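Local coordinates for hydroquinone dioxygenase small subunit (Pseudomonas sp., PDB 4ZXA), which pairs with a large subunit to form the two-subunit cupin enzyme hydroquinone 1,2-dioxygenase, an iron(II)-dependent dioxygenase that probably opens the hydroquinone ring, at residues A[65-69]-A[142-147]; A[89-95]-A[118-124]; A[105-109]-A[152-157]. All blocks are in the same frame, centred on the assembly; numbering follows the deposited sequence.

Contact 1 of 3, residues A[65-69]-A[142-147]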
ATOM      1  N   THR A  65     -35.734 -12.519  -7.047  1.00 24.60           N
ATOM      2  CA  THR A  65     -35.763 -11.750  -8.284  1.00 24.73           C
ATOM      3  C   THR A  65     -37.081 -12.010  -9.005  1.00 25.24           C
ATOM      4  O   THR A  65     -37.438 -13.159  -9.261  1.00 25.94           O
ATOM      5  CB  THR A  65     -34.578 -12.113  -9.221  1.00 24.59           C
ATOM      6  OG1 THR A  65     -33.341 -11.760  -8.590  1.00 23.88           O
ATOM      7  CG2 THR A  65     -34.680 -11.348 -10.537  1.00 22.20           C
ATOM      8  N   LEU A  66     -37.822 -10.950  -9.302  1.00 24.53           N
ATOM      9  CA  LEU A  66     -39.065 -11.095 -10.068  1.00 29.20           C
ATOM     10  C   LEU A  66     -38.979 -10.440 -11.443  1.00 34.42           C
ATOM     11  O   LEU A  66     -38.490  -9.298 -11.590  1.00 25.42           O
ATOM     12  CB  LEU A  66     -40.273 -10.521  -9.317  1.00 25.53           C
ATOM     13  CG  LEU A  66     -40.785 -11.246  -8.075  1.00 32.03           C
ATOM     14  CD1 LEU A  66     -39.764 -11.167  -6.950  1.00 28.54           C
ATOM     15  CD2 LEU A  66     -42.111 -10.649  -7.631  1.00 24.17           C
ATOM     16  N   ARG A  67     -39.464 -11.167 -12.447  1.00 33.89           N
ATOM     17  CA  ARG A  67     -39.661 -10.590 -13.764  1.00 33.41           C
ATOM     18  C   ARG A  67     -41.017  -9.891 -13.781  1.00 31.89           C
ATOM     19  O   ARG A  67     -42.063 -10.545 -13.777  1.00 34.25           O
ATOM     20  CB  ARG A  67     -39.595 -11.669 -14.848  1.00 39.47           C
ATOM     21  CG  ARG A  67     -39.699 -11.130 -16.267  1.00 32.68           C
ATOM     22  CD  ARG A  67     -39.960 -12.226 -17.304  1.00 36.13           C
ATOM     23  NE  ARG A  67     -40.322 -11.612 -18.576  1.00 38.78           N
ATOM     24  CZ  ARG A  67     -39.438 -11.157 -19.453  1.00 42.26           C
ATOM     25  NH1 ARG A  67     -38.138 -11.295 -19.200  1.00 42.02           N
ATOM     26  NH2 ARG A  67     -39.847 -10.578 -20.581  1.00 33.27           N
ATOM     27  N   ALA A  68     -41.001  -8.563 -13.784  1.00 29.94           N
ATOM     28  CA  ALA A  68     -42.238  -7.794 -13.824  1.00 32.72           C
ATOM     29  C   ALA A  68     -42.748  -7.657 -15.267  1.00 36.98           C
ATOM     30  O   ALA A  68     -42.151  -6.960 -16.099  1.00 32.82           O
ATOM     31  CB  ALA A  68     -42.027  -6.423 -13.186  1.00 27.53           C
ATOM     32  N   GLU A  69     -43.850  -8.339 -15.555  1.00 36.03           N
ATOM     33  CA  GLU A  69     -44.456  -8.307 -16.878  1.00 36.40           C
ATOM     34  C   GLU A  69     -45.958  -8.513 -16.750  1.00 34.66           C
ATOM     35  O   GLU A  69     -46.426  -9.585 -16.364  1.00 32.44           O
ATOM     36  CB  GLU A  69     -43.848  -9.382 -17.779  1.00 38.21           C
ATOM     37  CG  GLU A  69     -44.377  -9.343 -19.204  1.00 39.62           C
ATOM     38  CD  GLU A  69     -43.742 -10.394 -20.095  1.00 53.66           C
ATOM     39  OE1 GLU A  69     -42.877 -11.152 -19.594  1.00 53.38           O
ATOM     40  OE2 GLU A  69     -44.104 -10.461 -21.294  1.00 55.28           O
ATOM     41  N   ALA A 142     -47.025  -3.893 -14.601  1.00 36.98           N
ATOM     42  CA  ALA A 142     -45.897  -3.557 -15.462  1.00 39.56           C
ATOM     43  C   ALA A 142     -46.271  -3.576 -16.946  1.00 48.14           C
ATOM     44  O   ALA A 142     -46.577  -4.636 -17.502  1.00 52.74           O
ATOM     45  CB  ALA A 142     -44.728  -4.502 -15.194  1.00 32.05           C
ATOM     46  N   SER A 143     -46.230  -2.408 -17.583  1.00 43.75           N
ATOM     47  CA  SER A 143     -46.544  -2.290 -19.007  1.00 53.18           C
ATOM     48  C   SER A 143     -45.430  -2.895 -19.838  1.00 52.78           C
ATOM     49  O   SER A 143     -45.679  -3.534 -20.865  1.00 52.66           O
ATOM     50  CB  SER A 143     -46.726  -0.824 -19.411  1.00 46.49           C
ATOM     51  OG  SER A 143     -47.691  -0.192 -18.595  1.00 50.36           O
ATOM     52  N   ARG A 144     -44.196  -2.675 -19.389  1.00 53.55           N
ATOM     53  CA  ARG A 144     -43.014  -3.179 -20.083  1.00 47.75           C
ATOM     54  C   ARG A 144     -42.205  -4.074 -19.165  1.00 42.84           C
ATOM     55  O   ARG A 144     -42.228  -3.906 -17.949  1.00 40.04           O
ATOM     56  CB  ARG A 144     -42.151  -2.022 -20.585  1.00 50.08           C
ATOM     57  CG  ARG A 144     -42.914  -1.042 -21.475  1.00 71.76           C
ATOM     58  CD  ARG A 144     -41.985  -0.157 -22.312  1.00 71.39           C
ATOM     59  NE  ARG A 144     -42.745   0.832 -23.075  1.00 74.01           N
ATOM     60  CZ  ARG A 144     -43.406   1.851 -22.527  1.00 79.87           C
ATOM     61  NH1 ARG A 144     -43.400   2.011 -21.207  1.00 75.36           N
ATOM     62  NH2 ARG A 144     -44.076   2.709 -23.294  1.00 68.79           N
ATOM     63  N   PRO A 145     -41.484  -5.037 -19.747  1.00 41.81           N
ATOM     64  CA  PRO A 145     -40.700  -5.973 -18.937  1.00 40.51           C
ATOM     65  C   PRO A 145     -39.693  -5.239 -18.047  1.00 44.14           C
ATOM     66  O   PRO A 145     -38.932  -4.387 -18.518  1.00 35.35           O
ATOM     67  CB  PRO A 145     -39.968  -6.824 -19.991  1.00 51.24           C
ATOM     68  CG  PRO A 145     -40.778  -6.672 -21.249  1.00 36.51           C
ATOM     69  CD  PRO A 145     -41.307  -5.264 -21.192  1.00 41.91           C
ATOM     70  N   GLY A 146     -39.702  -5.569 -16.760  1.00 39.16           N
ATOM     71  CA  GLY A 146     -38.769  -4.989 -15.815  1.00 33.51           C
ATOM     72  C   GLY A 146     -38.311  -6.024 -14.805  1.00 32.65           C
ATOM     73  O   GLY A 146     -38.690  -7.192 -14.887  1.00 29.44           O
ATOM     74  N   VAL A 147     -37.507  -5.584 -13.840  1.00 33.42           N
ATOM     75  CA  VAL A 147     -36.963  -6.464 -12.816  1.00 27.20           C
ATOM     76  C   VAL A 147     -37.221  -5.930 -11.402  1.00 29.83           C
ATOM     77  O   VAL A 147     -36.910  -4.771 -11.107  1.00 25.94           O
ATOM     78  CB  VAL A 147     -35.459  -6.650 -13.021  1.00 29.47           C
ATOM     79  CG1 VAL A 147     -34.911  -7.558 -11.963  1.00 28.99           C
ATOM     80  CG2 VAL A 147     -35.169  -7.214 -14.414  1.00 26.48           C
TER
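Ala68 and Gly146 form the tightly packed part of an antiparallel strand pair in one of the two sheets of this cupin fold, where 145-153 lies beside 61-69. As a hydrogen-bonded pair they exchange both backbone bonds, Ala68 N to Gly146 O at 2.9 Å and Gly146 N to Ala68 O at the same 2.9 Å. The two are not equivalent: the second donor lies in the plane of its carbonyl, whereas Ala68 N stands above the plane of the Gly146 carbonyl, 48° out of it. The methyl of Ala142, just before the chain turns its corner through 143-144, meets the methyl of Ala68, CB to CB 3.9 Å, so strand 136-142 of the other sheet packs against strand 61-69. On the face of Arg67 and Val147, helix 40-45 gives cover, its Phe41 and Ala44 touching Val147.

The solvent side is looser: at the exposed Pro145, Arg67 lies alongside the proline, pointing the same way, with NH2 3.8 Å from Pro145 CB. Its CG is anti to the backbone N (chi1 -176°) and the chain runs extended to NE, carrying the guanidinium out to Glu69 on its own strand, while NH1 bonds to Ala44 O. The salt bridge is in plane: Arg67 NE meets Glu69 OE1 nearly along its C-O axis at 2.8 Å, only 1° out of the guanidinium plane.

Contact 2 of 3, residues A[89-95]-A[118-124]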
ATOM      1  N   GLU A  89     -40.522  -0.201 -15.018  1.00 30.50           N
ATOM      2  CA  GLU A  89     -41.366   0.647 -14.203  1.00 33.49           C
ATOM      3  C   GLU A  89     -42.562  -0.136 -13.679  1.00 32.30           C
ATOM      4  O   GLU A  89     -43.373  -0.660 -14.441  1.00 38.74           O
ATOM      5  CB  GLU A  89     -41.803   1.855 -15.029  1.00 39.67           C
ATOM      6  CG  GLU A  89     -42.653   2.861 -14.294  1.00 47.30           C
ATOM      7  CD  GLU A  89     -42.794   4.160 -15.081  1.00 61.55           C
ATOM      8  OE1 GLU A  89     -43.706   4.958 -14.748  1.00 55.19           O
ATOM      9  OE2 GLU A  89     -41.988   4.375 -16.028  1.00 57.36           O
ATOM     10  N   VAL A  90     -42.659  -0.247 -12.367  1.00 35.53           N
ATOM     11  CA  VAL A  90     -43.738  -1.030 -11.796  1.00 32.70           C
ATOM     12  C   VAL A  90     -44.677  -0.143 -11.009  1.00 31.76           C
ATOM     13  O   VAL A  90     -44.244   0.761 -10.298  1.00 37.09           O
ATOM     14  CB  VAL A  90     -43.205  -2.151 -10.898  1.00 29.22           C
ATOM     15  CG1 VAL A  90     -44.350  -2.957 -10.320  1.00 27.58           C
ATOM     16  CG2 VAL A  90     -42.263  -3.050 -11.678  1.00 26.73           C
ATOM     17  N   ARG A  91     -45.966  -0.390 -11.176  1.00 29.76           N
ATOM     18  CA  ARG A  91     -46.992   0.219 -10.351  1.00 30.87           C
ATOM     19  C   ARG A  91     -47.343  -0.802  -9.269  1.00 31.77           C
ATOM     20  O   ARG A  91     -47.519  -1.986  -9.559  1.00 31.46           O
ATOM     21  CB  ARG A  91     -48.213   0.540 -11.217  1.00 33.22           C
ATOM     22  CG  ARG A  91     -49.469   0.937 -10.457  1.00 41.96           C
ATOM     23  CD  ARG A  91     -50.588   1.331 -11.423  1.00 47.97           C
ATOM     24  NE  ARG A  91     -51.748   1.840 -10.705  1.00 53.80           N
ATOM     25  CZ  ARG A  91     -52.710   1.059 -10.222  1.00 64.61           C
ATOM     26  NH1 ARG A  91     -52.632  -0.252 -10.406  1.00 61.01           N
ATOM     27  NH2 ARG A  91     -53.746   1.579  -9.566  1.00 58.21           N
ATOM     28  N   VAL A  92     -47.427  -0.355  -8.023  1.00 29.91           N
ATOM     29  CA  VAL A  92     -47.740  -1.262  -6.923  1.00 31.42           C
ATOM     30  C   VAL A  92     -49.036  -0.813  -6.244  1.00 33.02           C
ATOM     31  O   VAL A  92     -49.097   0.294  -5.700  1.00 32.70           O
ATOM     32  CB  VAL A  92     -46.564  -1.340  -5.885  1.00 34.19           C
ATOM     33  CG1 VAL A  92     -46.832  -2.408  -4.825  1.00 27.65           C
ATOM     34  CG2 VAL A  92     -45.230  -1.614  -6.585  1.00 29.43           C
ATOM     35  N   GLU A  93     -50.063  -1.667  -6.291  1.00 31.07           N
ATOM     36  CA  GLU A  93     -51.359  -1.375  -5.670  1.00 38.46           C
ATOM     37  C   GLU A  93     -51.422  -1.931  -4.255  1.00 39.02           C
ATOM     38  O   GLU A  93     -51.010  -3.067  -4.020  1.00 38.79           O
ATOM     39  CB  GLU A  93     -52.494  -2.028  -6.452  1.00 40.92           C
ATOM     40  CG  GLU A  93     -52.838  -1.397  -7.777  1.00 52.59           C
ATOM     41  CD  GLU A  93     -53.657  -2.337  -8.662  1.00 53.75           C
ATOM     42  OE1 GLU A  93     -54.731  -2.808  -8.221  1.00 48.18           O
ATOM     43  OE2 GLU A  93     -53.210  -2.617  -9.795  1.00 57.92           O
ATOM     44  N   PHE A  94     -51.990  -1.161  -3.328  1.00 36.96           N
ATOM     45  CA  PHE A  94     -52.040  -1.567  -1.924  1.00 35.99           C
ATOM     46  C   PHE A  94     -53.453  -1.629  -1.353  1.00 36.43           C
ATOM     47  O   PHE A  94     -54.191  -0.645  -1.390  1.00 42.09           O
ATOM     48  CB  PHE A  94     -51.211  -0.604  -1.058  1.00 40.76           C
ATOM     49  CG  PHE A  94     -49.732  -0.660  -1.320  1.00 33.32           C
ATOM     50  CD1 PHE A  94     -48.925  -1.555  -0.631  1.00 31.91           C
ATOM     51  CD2 PHE A  94     -49.150   0.188  -2.244  1.00 31.92           C
ATOM     52  CE1 PHE A  94     -47.552  -1.605  -0.867  1.00 29.98           C
ATOM     53  CE2 PHE A  94     -47.783   0.146  -2.494  1.00 36.73           C
ATOM     54  CZ  PHE A  94     -46.981  -0.750  -1.804  1.00 35.18           C
ATOM     55  N   LEU A  95     -53.809  -2.784  -0.797  1.00 37.07           N
ATOM     56  CA  LEU A  95     -55.038  -2.943  -0.024  1.00 37.37           C
ATOM     57  C   LEU A  95     -54.740  -3.187   1.452  1.00 42.80           C
ATOM     58  O   LEU A  95     -53.924  -4.056   1.782  1.00 40.31           O
ATOM     59  CB  LEU A  95     -55.805  -4.153  -0.531  1.00 44.05           C
ATOM     60  CG  LEU A  95     -56.647  -3.965  -1.775  1.00 40.32           C
ATOM     61  CD1 LEU A  95     -57.201  -5.315  -2.177  1.00 43.94           C
ATOM     62  CD2 LEU A  95     -57.744  -2.973  -1.453  1.00 40.65           C
ATOM     63  N   PRO A 118     -58.863   0.111  -0.108  1.00 48.91           N
ATOM     64  CA  PRO A 118     -57.750   0.473  -0.992  1.00 41.47           C
ATOM     65  C   PRO A 118     -56.937   1.597  -0.354  1.00 42.94           C
ATOM     66  O   PRO A 118     -57.529   2.556   0.133  1.00 42.83           O
ATOM     67  CB  PRO A 118     -58.450   0.976  -2.270  1.00 40.42           C
ATOM     68  CG  PRO A 118     -59.908   0.653  -2.100  1.00 43.78           C
ATOM     69  CD  PRO A 118     -60.148   0.607  -0.623  1.00 43.41           C
ATOM     70  N   MET A 119     -55.613   1.475  -0.343  1.00 40.33           N
ATOM     71  CA  MET A 119     -54.764   2.474   0.293  1.00 41.08           C
ATOM     72  C   MET A 119     -54.173   3.402  -0.740  1.00 35.74           C
ATOM     73  O   MET A 119     -53.756   4.509  -0.422  1.00 39.50           O
ATOM     74  CB  MET A 119     -53.623   1.808   1.067  1.00 43.91           C
ATOM     75  CG  MET A 119     -54.071   0.737   2.044  1.00 43.89           C
ATOM     76  SD  MET A 119     -52.685  -0.141   2.805  1.00 39.77           S
ATOM     77  CE  MET A 119     -51.912   1.168   3.766  1.00 33.37           C
ATOM     78  N   GLY A 120     -54.129   2.945  -1.982  1.00 38.11           N
ATOM     79  CA  GLY A 120     -53.533   3.737  -3.043  1.00 40.11           C
ATOM     80  C   GLY A 120     -52.495   2.939  -3.806  1.00 39.61           C
ATOM     81  O   GLY A 120     -52.515   1.702  -3.822  1.00 37.97           O
ATOM     82  N   TYR A 121     -51.572   3.642  -4.442  1.00 39.31           N
ATOM     83  CA  TYR A 121     -50.527   2.962  -5.189  1.00 36.00           C
ATOM     84  C   TYR A 121     -49.256   3.781  -5.252  1.00 35.64           C
ATOM     85  O   TYR A 121     -49.237   4.978  -4.940  1.00 31.21           O
ATOM     86  CB  TYR A 121     -50.986   2.639  -6.614  1.00 38.30           C
ATOM     87  CG  TYR A 121     -51.283   3.866  -7.441  1.00 43.53           C
ATOM     88  CD1 TYR A 121     -52.553   4.431  -7.443  1.00 46.78           C
ATOM     89  CD2 TYR A 121     -50.296   4.468  -8.216  1.00 46.60           C
ATOM     90  CE1 TYR A 121     -52.837   5.553  -8.196  1.00 48.13           C
ATOM     91  CE2 TYR A 121     -50.574   5.597  -8.975  1.00 47.00           C
ATOM     92  CZ  TYR A 121     -51.850   6.132  -8.958  1.00 49.41           C
ATOM     93  OH  TYR A 121     -52.152   7.252  -9.696  1.00 50.68           O
ATOM     94  N   VAL A 122     -48.194   3.104  -5.670  1.00 33.96           N
ATOM     95  CA  VAL A 122     -46.898   3.717  -5.839  1.00 33.38           C
ATOM     96  C   VAL A 122     -46.409   3.427  -7.254  1.00 34.06           C
ATOM     97  O   VAL A 122     -46.696   2.371  -7.825  1.00 31.93           O
ATOM     98  CB  VAL A 122     -45.884   3.158  -4.803  1.00 29.99           C
ATOM     99  CG1 VAL A 122     -44.494   3.691  -5.077  1.00 31.86           C
ATOM    100  CG2 VAL A 122     -46.324   3.509  -3.393  1.00 30.68           C
ATOM    101  N   LEU A 123     -45.659   4.366  -7.813  1.00 32.58           N
ATOM    102  CA  LEU A 123     -45.088   4.192  -9.136  1.00 31.91           C
ATOM    103  C   LEU A 123     -43.574   4.136  -9.094  1.00 31.61           C
ATOM    104  O   LEU A 123     -42.911   5.155  -8.974  1.00 31.24           O
ATOM    105  CB  LEU A 123     -45.543   5.324 -10.037  1.00 38.14           C
ATOM    106  CG  LEU A 123     -46.474   4.795 -11.109  1.00 44.59           C
ATOM    107  CD1 LEU A 123     -47.392   5.901 -11.638  1.00 42.40           C
ATOM    108  CD2 LEU A 123     -45.579   4.183 -12.190  1.00 41.44           C
ATOM    109  N   LEU A 124     -43.033   2.933  -9.204  1.00 33.14           N
ATOM    110  CA  LEU A 124     -41.599   2.720  -9.034  1.00 37.16           C
ATOM    111  C   LEU A 124     -40.865   2.655 -10.367  1.00 38.72           C
ATOM    112  O   LEU A 124     -41.187   1.835 -11.238  1.00 35.81           O
ATOM    113  CB  LEU A 124     -41.334   1.420  -8.257  1.00 25.82           C
ATOM    114  CG  LEU A 124     -41.925   1.317  -6.849  1.00 36.96           C
ATOM    115  CD1 LEU A 124     -41.706  -0.086  -6.260  1.00 33.20           C
ATOM    116  CD2 LEU A 124     -41.351   2.394  -5.925  1.00 29.44           C
TER
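Phe94, Val122, Val92 and Leu124 fill the inward face of an antiparallel strand pair at what is, within this chain, the margin of one sheet of the cupin fold. Phe94 CE2 reaches Val122 CG2 at 3.8 Å, and Val92 CG2 crosses to Leu124 CD1 at 3.9 Å. The phenylalanine ring also turns an edge to Gly120 O, and beyond these strands it packs on Cys130 and Leu132 of strand 128-132, which belongs to the facing sheet. Residues of the large subunit, Leu214 on Phe94 and Ala216 on Val122, add to this apolar layer.

Between the faces run six backbone hydrogen bonds, five in regular pairing from Val90 with Leu124 to Phe94 with Gly120. The sixth falls on a beta bulge, where the register slips by one residue: Phe94 O accepts from Met119 N at 2.8 Å, while Phe94 N bonds to Gly120 O. Gly120, with phi 128°, adopts backbone angles that call for glycine. Along Tyr121 to Leu123 the other edge of strand 116-125 pairs antiparallel with a strand of the large subunit, so the sheet continues across the interface.

The other face is mixed, with Leu95 on Pro118 at one end and Arg91, Glu93 and Tyr121 toward its middle. Glu93 is salt-bridged to Arg139 of strand 136-142. Tyr121 CG sits between the backbone N and the carbonyl carbon (chi1 63°), which places one ring face under the Arg91 guanidinium, a cation-pi contact with planes inclined by 42°. Arg91 CZ lies 4.6 Å from the Tyr121 ring centroid, and Arg91 NE sits over the face, offset toward the rim.

Contact 3 of 3, residues A[105-109]-A[152-157]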
ATOM      1  N   GLU A 105     -44.553 -16.757   8.029  1.00 34.30           N
ATOM      2  CA  GLU A 105     -43.522 -16.021   7.313  1.00 33.99           C
ATOM      3  C   GLU A 105     -43.509 -16.363   5.837  1.00 31.74           C
ATOM      4  O   GLU A 105     -43.867 -17.478   5.437  1.00 32.66           O
ATOM      5  CB  GLU A 105     -42.149 -16.308   7.926  1.00 31.46           C
ATOM      6  CG  GLU A 105     -42.045 -15.927   9.392  1.00 33.63           C
ATOM      7  CD  GLU A 105     -40.622 -16.010   9.923  1.00 31.39           C
ATOM      8  OE1 GLU A 105     -39.890 -16.938   9.516  1.00 27.87           O
ATOM      9  OE2 GLU A 105     -40.242 -15.133  10.731  1.00 28.17           O
ATOM     10  N   GLY A 106     -43.081 -15.399   5.033  1.00 26.98           N
ATOM     11  CA  GLY A 106     -43.012 -15.595   3.597  1.00 30.41           C
ATOM     12  C   GLY A 106     -44.196 -14.943   2.914  1.00 27.69           C
ATOM     13  O   GLY A 106     -45.255 -14.773   3.505  1.00 27.42           O
ATOM     14  N   THR A 107     -44.022 -14.552   1.665  1.00 31.09           N
ATOM     15  CA  THR A 107     -45.141 -13.971   0.957  1.00 34.40           C
ATOM     16  C   THR A 107     -46.140 -15.074   0.597  1.00 31.73           C
ATOM     17  O   THR A 107     -45.755 -16.185   0.239  1.00 30.84           O
ATOM     18  CB  THR A 107     -44.702 -13.135  -0.263  1.00 32.46           C
ATOM     19  OG1 THR A 107     -45.543 -13.444  -1.375  1.00 36.47           O
ATOM     20  CG2 THR A 107     -43.256 -13.392  -0.609  1.00 24.10           C
ATOM     21  N   HIS A 108     -47.422 -14.761   0.753  1.00 29.80           N
ATOM     22  CA  HIS A 108     -48.496 -15.688   0.430  1.00 36.56           C
ATOM     23  C   HIS A 108     -49.461 -15.058  -0.579  1.00 32.75           C
ATOM     24  O   HIS A 108     -49.580 -13.827  -0.664  1.00 29.46           O
ATOM     25  CB  HIS A 108     -49.260 -16.084   1.708  1.00 33.06           C
ATOM     26  CG  HIS A 108     -48.444 -16.891   2.674  1.00 43.63           C
ATOM     27  ND1 HIS A 108     -48.423 -18.270   2.660  1.00 40.74           N
ATOM     28  CD2 HIS A 108     -47.608 -16.511   3.671  1.00 38.37           C
ATOM     29  CE1 HIS A 108     -47.606 -18.706   3.607  1.00 39.57           C
ATOM     30  NE2 HIS A 108     -47.096 -17.660   4.228  1.00 38.74           N
ATOM     31  N   LEU A 109     -50.155 -15.909  -1.332  1.00 36.43           N
ATOM     32  CA  LEU A 109     -51.237 -15.465  -2.210  1.00 31.72           C
ATOM     33  C   LEU A 109     -52.400 -14.912  -1.391  1.00 30.82           C
ATOM     34  O   LEU A 109     -52.928 -15.603  -0.534  1.00 33.66           O
ATOM     35  CB  LEU A 109     -51.713 -16.626  -3.063  1.00 25.37           C
ATOM     36  CG  LEU A 109     -50.731 -17.070  -4.143  1.00 32.97           C
ATOM     37  CD1 LEU A 109     -51.300 -18.286  -4.850  1.00 40.70           C
ATOM     38  CD2 LEU A 109     -50.444 -15.949  -5.146  1.00 26.60           C
ATOM     39  N   THR A 152     -37.381 -10.632   1.540  1.00 18.72           N
ATOM     40  CA  THR A 152     -38.445 -11.289   2.288  1.00 25.27           C
ATOM     41  C   THR A 152     -37.955 -12.576   2.956  1.00 24.27           C
ATOM     42  O   THR A 152     -36.756 -12.734   3.191  1.00 24.00           O
ATOM     43  CB  THR A 152     -39.687 -11.560   1.379  1.00 24.26           C
ATOM     44  OG1 THR A 152     -40.787 -12.016   2.181  1.00 25.37           O
ATOM     45  CG2 THR A 152     -39.368 -12.592   0.293  1.00 19.84           C
ATOM     46  N   ILE A 153     -38.877 -13.496   3.247  1.00 21.84           N
ATOM     47  CA  ILE A 153     -38.532 -14.759   3.889  1.00 20.96           C
ATOM     48  C   ILE A 153     -39.015 -15.934   3.048  1.00 24.01           C
ATOM     49  O   ILE A 153     -40.103 -15.886   2.499  1.00 27.05           O
ATOM     50  CB  ILE A 153     -39.153 -14.826   5.299  1.00 23.04           C
ATOM     51  CG1 ILE A 153     -38.637 -13.650   6.141  1.00 25.06           C
ATOM     52  CG2 ILE A 153     -38.888 -16.184   5.960  1.00 23.65           C
ATOM     53  CD1 ILE A 153     -39.195 -13.590   7.556  1.00 28.00           C
ATOM     54  N   LYS A 154     -38.205 -16.984   2.942  1.00 25.01           N
ATOM     55  CA  LYS A 154     -38.567 -18.148   2.129  1.00 25.21           C
ATOM     56  C   LYS A 154     -39.987 -18.588   2.472  1.00 31.45           C
ATOM     57  O   LYS A 154     -40.313 -18.784   3.645  1.00 28.56           O
ATOM     58  CB  LYS A 154     -37.586 -19.306   2.348  1.00 26.54           C
ATOM     59  CG  LYS A 154     -37.230 -20.104   1.088  1.00 26.05           C
ATOM     60  CD  LYS A 154     -37.799 -21.499   1.151  1.00 32.89           C
ATOM     61  CE  LYS A 154     -36.781 -22.535   1.564  1.00 34.41           C
ATOM     62  NZ  LYS A 154     -35.864 -22.841   0.449  1.00 46.63           N
ATOM     63  N   GLY A 155     -40.824 -18.716   1.442  1.00 29.68           N
ATOM     64  CA  GLY A 155     -42.210 -19.120   1.597  1.00 29.24           C
ATOM     65  C   GLY A 155     -42.701 -20.063   0.508  1.00 32.32           C
ATOM     66  O   GLY A 155     -41.906 -20.555  -0.299  1.00 29.09           O
ATOM     67  N   PRO A 156     -44.018 -20.321   0.482  1.00 32.02           N
ATOM     68  CA  PRO A 156     -44.677 -21.252  -0.449  1.00 32.77           C
ATOM     69  C   PRO A 156     -44.454 -20.897  -1.917  1.00 29.90           C
ATOM     70  O   PRO A 156     -44.443 -21.806  -2.749  1.00 30.62           O
ATOM     71  CB  PRO A 156     -46.163 -21.076  -0.127  1.00 33.73           C
ATOM     72  CG  PRO A 156     -46.205 -20.533   1.249  1.00 35.27           C
ATOM     73  CD  PRO A 156     -44.976 -19.674   1.392  1.00 35.66           C
ATOM     74  N   LEU A 157     -44.299 -19.604  -2.210  1.00 27.40           N
ATOM     75  CA  LEU A 157     -44.100 -19.094  -3.570  1.00 26.25           C
ATOM     76  C   LEU A 157     -42.633 -19.007  -4.021  1.00 32.97           C
ATOM     77  O   LEU A 157     -42.356 -18.739  -5.194  1.00 31.74           O
ATOM     78  CB  LEU A 157     -44.727 -17.704  -3.704  1.00 25.96           C
ATOM     79  CG  LEU A 157     -46.242 -17.561  -3.887  1.00 35.42           C
ATOM     80  CD1 LEU A 157     -47.013 -18.828  -3.485  1.00 30.17           C
ATOM     81  CD2 LEU A 157     -46.776 -16.324  -3.157  1.00 24.95           C
TER
HETATM   82  O   HOH W   1     -43.648 -17.231  -0.707  1.00 29.50           O
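Thr152 meets Thr107 where strand 145-153 of the cupin fold ends and its chain runs on as a loop beside the connection 105-109. The two side chains cross at about a right angle, Thr107 CG2 lying 4.0 Å from Thr152 OG1; that hydroxyl is hydrogen-bonded to Glu81. Ile153 follows, and Ile153 CD1 lies 3.7 Å from Glu105 CD. The acid's charge is directed elsewhere, since Glu105 OE2 forms a salt bridge with Lys239 of the large subunit, and Cys238 of that same subunit packs on Ile153. The contact therefore borders the subunit interface. The Ile153 carbonyl also receives a close CA-H...O approach from Gly106, Gly106 CA to Ile153 O 3.1 Å.

Lys154, next in the chain, has its CB pointing away, and its NZ forms a salt bridge with Glu160. At Gly155 the backbones themselves touch: Gly106 and Gly155 face each other with CA atoms 4.1 Å apart, a spacing that leaves no place for a side chain on Gly106.

The side chains of Pro156 and His108 cross at about a right angle, Pro156 CG lying 3.3 Å from His108 CE1. Within its own segment, His108 NE2 makes a weak hydrogen bond to Glu105 O.

Leu157 completes the passage, with Leu157 CD2 against Thr107 OG1 at 3.6 Å and near Leu109 CG, while Phe75 and Lys52 touch the same leucine. No direct hydrogen bond joins the two segments; instead a water lies between them, donating to Thr107 O and accepting from Leu157 N, which is 2.9 Å from the water O.

Contact 1 is the most buried of the three, whereas contacts 2 and 3 lie only partly buried, both beside the large subunit. Contact 2 lies wholly within one sheet; contacts 1 and 3, about 19 Å apart between centres, each also reach from strand 145-153 to elements of that sheet. Contacts 1 and 2 meet directly, Ala68 CB lying 3.7 Å from Val90 CG2. Backbone pairing joins the strands in both, with a bulge in contact 2. Small residues meet in contact 1; contact 2 sets larger apolar groups on one face and an arginine-tyrosine cation-pi contact on the other. Between the segments of contact 3 there is packing and a water, while Glu105 is salt-bridged to the large subunit.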